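Local coordinates for putative flagellar motor switch protein FliN (Thermotoga maritima, PDB 1O6A), which probably forms part of the switch complex (C-ring) at the base of the bacterial flagellar motor, which helps set the direction of rotation, at the interface of chains A and B. Coordinates in Å, arbitrary orientation; residue numbers count along the deposited sequence, not the author numbering. Chains: chain A/B, putative flagellar motor switch protein FliN.

Contact 1: the interface of chains A and B. Residues chain A 27-29, 46, 48; chain B 23-25, 78-79.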
ATOM      1  N   LEU A  27       3.813   1.266   2.127  1.00 13.60           N
ATOM      2  CA  LEU A  27       4.962   1.789   2.856  0.60 16.81           C
ATOM      3  C   LEU A  27       5.249   0.902   4.054  1.00 18.51           C
ATOM      4  O   LEU A  27       6.355   0.857   4.538  1.00 23.30           O
ATOM      5  CB  LEU A  27       4.699   3.191   3.382  0.60 16.27           C
ATOM      6  CG  LEU A  27       5.829   3.702   4.305  0.60 18.22           C
ATOM      7  CD1 LEU A  27       7.179   3.773   3.553  0.60 20.87           C
ATOM      8  CD2 LEU A  27       5.458   5.016   4.878  0.60 17.13           C
ATOM      9  N   GLY A  28       4.239   0.214   4.557  1.00 15.04           N
ATOM     10  CA  GLY A  28       4.439  -0.638   5.705  1.00 14.05           C
ATOM     11  C   GLY A  28       3.138  -0.939   6.408  1.00 13.95           C
ATOM     12  O   GLY A  28       2.074  -0.392   6.060  1.00 13.17           O
ATOM     13  N   ARG A  29       3.258  -1.814   7.397  1.00 11.84           N
ATOM     14  CA  ARG A  29       2.130  -2.264   8.209  1.00 12.10           C
ATOM     15  C   ARG A  29       2.435  -2.258   9.686  1.00 13.63           C
ATOM     16  O   ARG A  29       3.583  -2.266  10.102  1.00 15.56           O
ATOM     17  CB  ARG A  29       1.784  -3.709   7.822  1.00 14.94           C
ATOM     18  CG  ARG A  29       1.461  -3.927   6.372  1.00 20.33           C
ATOM     19  CD  ARG A  29       0.942  -5.342   6.112  1.00 17.12           C
ATOM     20  NE  ARG A  29       0.516  -5.467   4.716  1.00 20.98           N
ATOM     21  CZ  ARG A  29      -0.143  -6.499   4.225  1.00 30.81           C
ATOM     22  NH1 ARG A  29      -0.485  -7.512   4.999  1.00 22.56           N
ATOM     23  NH2 ARG A  29      -0.496  -6.512   2.952  1.00 31.51           N
ATOM     24  N   ILE A  46       2.225   6.871  13.941  1.00 14.35           N
ATOM     25  CA  ILE A  46       2.080   5.418  13.815  1.00 14.98           C
ATOM     26  C   ILE A  46       3.385   4.861  13.250  1.00 14.94           C
ATOM     27  O   ILE A  46       3.790   5.192  12.133  1.00 14.91           O
ATOM     28  CB  ILE A  46       0.925   5.052  12.876  1.00 14.82           C
ATOM     29  CG1 ILE A  46      -0.407   5.671  13.360  1.00 22.36           C
ATOM     30  CG2 ILE A  46       0.838   3.504  12.656  1.00 17.61           C
ATOM     31  CD1 ILE A  46      -1.501   5.520  12.344  1.00 25.75           C
ATOM     32  N   LEU A  48       5.714   1.892  11.711  1.00 12.32           N
ATOM     33  CA  LEU A  48       5.492   0.745  10.869  1.00 11.88           C
ATOM     34  C   LEU A  48       6.665  -0.263  10.924  1.00 15.39           C
ATOM     35  O   LEU A  48       7.759   0.030  11.415  1.00 13.37           O
ATOM     36  CB  LEU A  48       5.299   1.209   9.437  1.00 13.44           C
ATOM     37  CG  LEU A  48       4.191   2.221   9.191  1.00 14.42           C
ATOM     38  CD1 LEU A  48       4.362   2.772   7.746  1.00 15.82           C
ATOM     39  CD2 LEU A  48       2.853   1.586   9.443  1.00 13.41           C
TER
ATOM     40  N   VAL B  23      -3.210  -2.381  10.313  1.00 12.73           N
ATOM     41  CA  VAL B  23      -3.007  -1.057   9.758  1.00 11.86           C
ATOM     42  C   VAL B  23      -2.036  -1.174   8.573  1.00 16.35           C
ATOM     43  O   VAL B  23      -1.018  -1.847   8.678  1.00 14.66           O
ATOM     44  CB  VAL B  23      -2.397  -0.132  10.783  1.00 14.87           C
ATOM     45  CG1 VAL B  23      -2.187   1.261  10.222  1.00 16.82           C
ATOM     46  CG2 VAL B  23      -3.304  -0.136  12.019  1.00 16.18           C
ATOM     47  N   THR B  24      -2.408  -0.552   7.456  1.00 14.96           N
ATOM     48  CA  THR B  24      -1.551  -0.486   6.260  0.60 14.51           C
ATOM     49  C   THR B  24      -1.425   0.953   5.829  1.00 16.03           C
ATOM     50  O   THR B  24      -2.394   1.724   5.905  1.00 18.55           O
ATOM     51  CB  THR B  24      -2.174  -1.308   5.135  0.60 16.77           C
ATOM     52  OG1 THR B  24      -2.155  -2.687   5.479  0.60 18.33           O
ATOM     53  CG2 THR B  24      -1.302  -1.244   3.867  0.60 17.32           C
ATOM     54  N   VAL B  25      -0.222   1.369   5.437  1.00 14.80           N
ATOM     55  CA  VAL B  25      -0.011   2.683   4.882  1.00 14.70           C
ATOM     56  C   VAL B  25       0.320   2.490   3.409  1.00 15.29           C
ATOM     57  O   VAL B  25       1.275   1.767   3.057  1.00 14.44           O
ATOM     58  CB  VAL B  25       1.105   3.412   5.611  1.00 14.29           C
ATOM     59  CG1 VAL B  25       1.408   4.754   4.962  1.00 18.83           C
ATOM     60  CG2 VAL B  25       0.684   3.627   7.073  1.00 19.41           C
ATOM     61  N   GLY B  78       7.429   5.621   9.642  1.00 18.14           N
ATOM     62  CA  GLY B  78       6.198   5.886  10.337  1.00 17.03           C
ATOM     63  C   GLY B  78       5.388   6.909   9.548  1.00 15.82           C
ATOM     64  O   GLY B  78       5.843   7.386   8.524  1.00 17.64           O
ATOM     65  N   VAL B  79       4.192   7.226  10.044  1.00 16.16           N
ATOM     66  CA  VAL B  79       3.345   8.259   9.463  1.00 14.58           C
ATOM     67  C   VAL B  79       2.825   9.129  10.587  1.00 14.95           C
ATOM     68  O   VAL B  79       2.523   8.624  11.675  1.00 14.82           O
ATOM     69  CB  VAL B  79       2.190   7.682   8.596  0.50 17.43           C
ATOM     70  CG1 VAL B  79       2.764   7.075   7.339  0.50 15.47           C
ATOM     71  CG2 VAL B  79       1.355   6.667   9.350  0.50 22.25           C
TER
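B:Val25 sits at the middle of this contact, gripped through both its backbone polar groups and both its methyls. Its carbonyl O accepts a hydrogen bond from A:Leu27 N at 2.7 Å, and its own N donates to A:Gly28 O at 3.0 Å. The second bond is the straighter, with the donor nearly in line with the acceptor carbonyl; in the first the N-H comes in tilted 24° from the carbonyl plane. A:Gly28 has a positive phi, a backbone shape open mainly to glycine. Beyond the backbone bonds the two methyls of B:Val25 go different ways. CG1 lies alongside the A:Leu27 side chain, 4.0 Å from its CB, the two residues pointing the same way. CG2 is met at about a right angle by A:Leu48, whose CD1 and CD2 both straddle it, CD2 at 3.8 Å. With chi1 at -56°, A:Leu48 turns its CG beside its own backbone N and carries the fork onto the valine. A beta-branched valine, compact and stiff, suits a strand position filled from two directions, while the longer leucines span the distance to it.

A:Ile46 N donates to B:Val79 O at 2.9 Å and its carbonyl O takes the N-H of B:Val79, a reciprocal antiparallel pair. A chi1 of -69° turns B:Val79 CG1 away from the carbonyl carbon and leaves CG2 between backbone N and carbonyl carbon, 3.9 Å from A:Ile46 CB. CG1 passes A:Leu27 CD2 at 4.2 Å, linking the two pairings. Farther out, the methylenes of A:Arg29 supply apolar length beside B:Thr24, a beta-branched, polar residue suited to a strand.

Two copies of the protein thus pair strands, A 28-33 with B 20-26 and A 45-48 with B 76-81, making continuous sheet across a two-fold interface that probably reflects a dimer, though the structure alone does not show it.

Contact 2: the interface of chains A and B. Residues chain A 71, 73, 78-80; chain B 45-47.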
ATOM      1  N   VAL A  71       9.462   7.150  -6.792  1.00 16.70           N
ATOM      2  CA  VAL A  71       9.852   8.181  -7.745  1.00 18.75           C
ATOM      3  C   VAL A  71       8.678   9.115  -8.041  1.00 18.25           C
ATOM      4  O   VAL A  71       7.534   8.798  -7.777  1.00 21.25           O
ATOM      5  CB  VAL A  71      10.361   7.564  -9.072  1.00 18.57           C
ATOM      6  CG1 VAL A  71      11.564   6.712  -8.810  1.00 23.07           C
ATOM      7  CG2 VAL A  71       9.298   6.677  -9.728  1.00 21.40           C
ATOM      8  N   ILE A  73       6.686  10.887 -11.010  1.00 17.36           N
ATOM      9  CA  ILE A  73       6.416  10.901 -12.439  1.00 21.21           C
ATOM     10  C   ILE A  73       5.356  11.941 -12.733  1.00 18.71           C
ATOM     11  O   ILE A  73       4.182  11.731 -12.420  1.00 16.63           O
ATOM     12  CB  ILE A  73       5.923   9.511 -12.952  1.00 20.46           C
ATOM     13  CG1 ILE A  73       6.862   8.398 -12.506  1.00 28.62           C
ATOM     14  CG2 ILE A  73       5.752   9.553 -14.433  1.00 31.41           C
ATOM     15  CD1 ILE A  73       8.230   8.412 -13.183  1.00 32.59           C
ATOM     16  N   GLY A  78       5.188   7.495  -8.140  1.00 18.48           N
ATOM     17  CA  GLY A  78       5.329   6.194  -8.760  1.00 19.82           C
ATOM     18  C   GLY A  78       6.337   5.337  -8.009  1.00 19.34           C
ATOM     19  O   GLY A  78       6.910   5.783  -7.000  1.00 18.24           O
ATOM     20  N   VAL A  79       6.569   4.120  -8.531  1.00 17.50           N
ATOM     21  CA  VAL A  79       7.564   3.215  -7.972  0.60 15.96           C
ATOM     22  C   VAL A  79       8.398   2.632  -9.128  1.00 15.31           C
ATOM     23  O   VAL A  79       7.859   2.293 -10.194  1.00 16.50           O
ATOM     24  CB  VAL A  79       6.860   2.156  -7.027  0.60 17.02           C
ATOM     25  CG1 VAL A  79       5.941   1.201  -7.802  0.60 16.49           C
ATOM     26  CG2 VAL A  79       7.870   1.383  -6.189  0.60 20.11           C
ATOM     27  N   ARG A  80       9.714   2.569  -8.941  1.00 13.81           N
ATOM     28  CA  ARG A  80      10.605   1.892  -9.856  1.00 14.55           C
ATOM     29  C   ARG A  80      10.885   0.542  -9.229  1.00 15.58           C
ATOM     30  O   ARG A  80      11.300   0.465  -8.056  1.00 17.46           O
ATOM     31  CB  ARG A  80      11.901   2.668 -10.002  1.00 14.62           C
ATOM     32  CG  ARG A  80      12.888   2.005 -10.979  1.00 20.53           C
ATOM     33  CD  ARG A  80      14.199   2.692 -10.965  1.00 23.76           C
ATOM     34  NE  ARG A  80      14.066   4.036 -11.515  1.00 25.53           N
ATOM     35  CZ  ARG A  80      14.336   5.148 -10.865  1.00 24.14           C
ATOM     36  NH1 ARG A  80      14.781   5.135  -9.619  1.00 22.35           N
ATOM     37  NH2 ARG A  80      14.183   6.305 -11.481  1.00 27.72           N
TER
ATOM     38  N   ILE B  45       8.670   1.222 -14.294  1.00 13.56           N
ATOM     39  CA  ILE B  45       8.093   2.223 -13.427  1.00 15.46           C
ATOM     40  C   ILE B  45       6.579   2.062 -13.425  1.00 15.17           C
ATOM     41  O   ILE B  45       5.978   1.908 -14.472  1.00 15.98           O
ATOM     42  CB  ILE B  45       8.489   3.602 -13.911  1.00 19.92           C
ATOM     43  CG1 ILE B  45       9.941   3.881 -13.496  1.00 24.59           C
ATOM     44  CG2 ILE B  45       7.563   4.640 -13.290  1.00 24.09           C
ATOM     45  CD1 ILE B  45      10.546   5.018 -14.189  1.00 39.91           C
ATOM     46  N   ILE B  46       5.968   2.134 -12.251  1.00 14.06           N
ATOM     47  CA  ILE B  46       4.535   2.035 -12.124  1.00 15.45           C
ATOM     48  C   ILE B  46       4.070   3.395 -11.610  1.00 16.19           C
ATOM     49  O   ILE B  46       4.507   3.832 -10.572  1.00 13.91           O
ATOM     50  CB  ILE B  46       4.173   0.938 -11.114  1.00 18.69           C
ATOM     51  CG1 ILE B  46       4.678  -0.441 -11.593  1.00 17.34           C
ATOM     52  CG2 ILE B  46       2.653   0.930 -10.880  1.00 21.63           C
ATOM     53  CD1 ILE B  46       4.372  -1.558 -10.573  1.00 25.61           C
ATOM     54  N   GLU B  47       3.191   4.064 -12.339  1.00 13.09           N
ATOM     55  CA  GLU B  47       2.628   5.342 -11.879  1.00 14.14           C
ATOM     56  C   GLU B  47       1.372   5.102 -11.068  1.00 13.02           C
ATOM     57  O   GLU B  47       0.525   4.282 -11.414  1.00 13.03           O
ATOM     58  CB  GLU B  47       2.296   6.248 -13.073  1.00 15.01           C
ATOM     59  CG  GLU B  47       3.450   6.454 -14.035  1.00 25.18           C
ATOM     60  CD  GLU B  47       2.982   7.103 -15.333  1.00 38.87           C
ATOM     61  OE1 GLU B  47       2.573   8.297 -15.290  1.00 38.06           O
ATOM     62  OE2 GLU B  47       2.994   6.407 -16.370  1.00 35.32           O
TER
HETATM   63  O   HOH W   1       2.039  10.245 -13.639  1.00 37.38           O
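Strand 76-81 of chain A runs antiparallel to strand 45-48 of chain B, while the end of strand A 63-73 lays side chains over the same short strand of B. The protein belongs to the FliN C-terminal family of flagellar switch regulators, and two copies pair strands here. A:Val79 and B:Ile46 form a reciprocal pair: A:Val79 N donates to B:Ile46 O at 2.9 Å, in the carbonyl plane, and B:Ile46 N returns a bond of 2.8 Å to A:Val79 O. Their side chains lie next to each other and point the same way. The valine is turned with CG1 between its own N and carbonyl carbon (chi1 67°), which sets that methyl 3.8 Å from B:Ile46 CB. Beta-branched residues suit such strands, since their bulk lies close to the backbone and packs against the neighbouring strand.

On the other side of the pairing A:Ile73 reaches two residues of B with different branches. Its CD1, brought round by a chi2 of -70°, meets B:Ile45 CG2 at 3.8 Å, the two isoleucines crossing obliquely. The extended chain of B:Glu47 crosses the isoleucine at about a right angle, and A:Ile73 CG2 lies 3.8 Å from B:Glu47 CD. With an alanine in place of A:Ile73, the CG2 methyl of B:Ile45 would probably lose a packing partner and the B:Glu47 carboxylate would be freer to turn. The glutamate suits its place because its CG methylene packs on A:Ile73 while the carboxylate reaches a water: B:Glu47 OE1 is 2.6 Å from water 1, which also lies 2.9 Å from A:Ile73 O, so a backbone carbonyl of A and a carboxylate of B share it. At the opposite end, A:Arg80 sets its CB near B:Ile45 CG1, then its chain bends back so that one face of its guanidinium has A:Val71 CG1 over it, set toward the rim.

The C-alpha centres of contact 1 and contact 2 lie about 19 Å apart. Both use the pairing of strand 45-48 of one chain with strand 76-81 of the other, the chains exchanging roles, as the two-fold symmetry of the interface requires. What differs is the neighbourhood: contact 1 extends toward strands 20-26 and 28-33, contact 2 toward strand 63-73. The twin of each therefore adds its neighbours to the other, giving two equivalent seams that bind the copies by backbone pairing and apolar packing. Such an exchange of strand pairing is consistent with a dimer, although the structure alone does not show how it is arranged in the motor.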